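Local coordinates for uncharacterized protein (Bordetella bronchiseptica RB50, PDB 3BE3), which is of unknown function but belongs to the DUF1653 family, which is grouped with the SH3-like clan of small beta-sheet proteins, at residues Phe72-Val75 with Gly76-Thr79. Sequence-based numbering, arbitrary orientation.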
# COMPACT_ATOMS: atom_id res chain seq x y z
N PHE B 72 -4.01 -4.78 16.11
CA PHE B 72 -3.39 -5.80 15.28
C PHE B 72 -2.23 -6.45 16.05
O PHE B 72 -1.28 -5.76 16.40
CB PHE B 72 -2.84 -5.20 13.98
CG PHE B 72 -3.90 -4.81 12.97
CD1 PHE B 72 -4.44 -3.53 12.94
CD2 PHE B 72 -4.35 -5.74 12.03
CE1 PHE B 72 -5.41 -3.18 12.00
CE2 PHE B 72 -5.31 -5.40 11.09
CZ PHE B 72 -5.84 -4.11 11.07
N ALA B 73 -2.32 -7.75 16.31
CA ALA B 73 -1.27 -8.47 17.04
C ALA B 73 -0.37 -9.30 16.14
O ALA B 73 -0.83 -10.21 15.45
CB ALA B 73 -1.89 -9.37 18.10
N TYR B 74 0.93 -9.00 16.16
CA TYR B 74 1.92 -9.72 15.34
C TYR B 74 2.06 -11.16 15.81
O TYR B 74 2.22 -11.42 17.01
CB TYR B 74 3.28 -9.01 15.44
CG TYR B 74 4.42 -9.65 14.64
CD1 TYR B 74 4.45 -9.60 13.26
CD2 TYR B 74 5.46 -10.30 15.29
CE1 TYR B 74 5.49 -10.17 12.53
CE2 TYR B 74 6.51 -10.89 14.56
CZ TYR B 74 6.53 -10.82 13.18
OH TYR B 74 7.56 -11.41 12.47
N VAL B 75 1.99 -12.12 14.89
CA VAL B 75 2.14 -13.53 15.27
C VAL B 75 3.18 -14.28 14.44
O VAL B 75 3.21 -15.51 14.43
CB VAL B 75 0.81 -14.30 15.19
CG1 VAL B 75 -0.27 -13.58 15.98
CG2 VAL B 75 0.40 -14.49 13.73
N GLY B 76 4.04 -13.54 13.75
CA GLY B 76 5.06 -14.19 12.96
C GLY B 76 4.83 -14.14 11.46
O GLY B 76 4.30 -13.15 10.94
N HIS B 77 5.21 -15.20 10.77
CA HIS B 77 5.08 -15.26 9.32
C HIS B 77 4.10 -16.30 8.79
O HIS B 77 3.93 -16.44 7.58
CB HIS B 77 6.46 -15.48 8.70
CG HIS B 77 7.39 -14.33 8.92
ND1 HIS B 77 7.20 -13.10 8.33
CD2 HIS B 77 8.47 -14.19 9.73
CE1 HIS B 77 8.11 -12.25 8.77
NE2 HIS B 77 8.90 -12.89 9.62
N VAL B 78 3.43 -17.00 9.70
CA VAL B 78 2.46 -18.01 9.29
C VAL B 78 1.12 -17.78 9.97
O VAL B 78 1.05 -17.10 11.00
CB VAL B 78 2.96 -19.43 9.64
CG1 VAL B 78 4.28 -19.69 8.94
CG2 VAL B 78 3.12 -19.60 11.15
N THR B 79 0.06 -18.32 9.39
CA THR B 79 -1.28 -18.21 9.98
C THR B 79 -1.60 -19.52 10.69
O THR B 79 -1.00 -20.56 10.39
CB THR B 79 -2.36 -17.95 8.89
OG1 THR B 79 -2.09 -18.78 7.74
CG2 THR B 79 -2.38 -16.49 8.50
O HOH W 1 1.28 -17.39 13.74
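Y74 lays its ring over the backbone of G76, two residues further along the chain. The CG atom stands anti to the backbone N (chi1 180°), which swings the ring forward along the strand, and the amide N of G76 comes to lie 3.6 Å above the plane of the Y74 ring, over its centre. Beside it the CA of G76 makes a CH-pi contact, 4.1 Å from the Y74 ring centroid and 27° off the normal. CE1 of Y74 approaches the carbonyl O of G76 at 3.6 Å. With no side chain on G76, its N and CA can come close to the ring face. G76 has a positive phi (107°), at which a CB would press on the carbonyl O of V75. The phenol end of Y74 then reaches H77, whose imidazole meets it at a slant, with OH of Y74 3.5 Å from NE2 of H77. On the other flank CG2 of V75 touches the carbonyl O of V78 at 3.8 Å. A single water donates to both V75 O and V78 O, 2.8 Å from each, and so links the two carbonyls, three residues apart. The contact lies at the surface, on the last part of strand 67-76, which pairs with the antiparallel strand 11-15 through backbone hydrogen bonds between V12 and both V75 and G76, while Y13 of that strand packs edge-to-face with Y74.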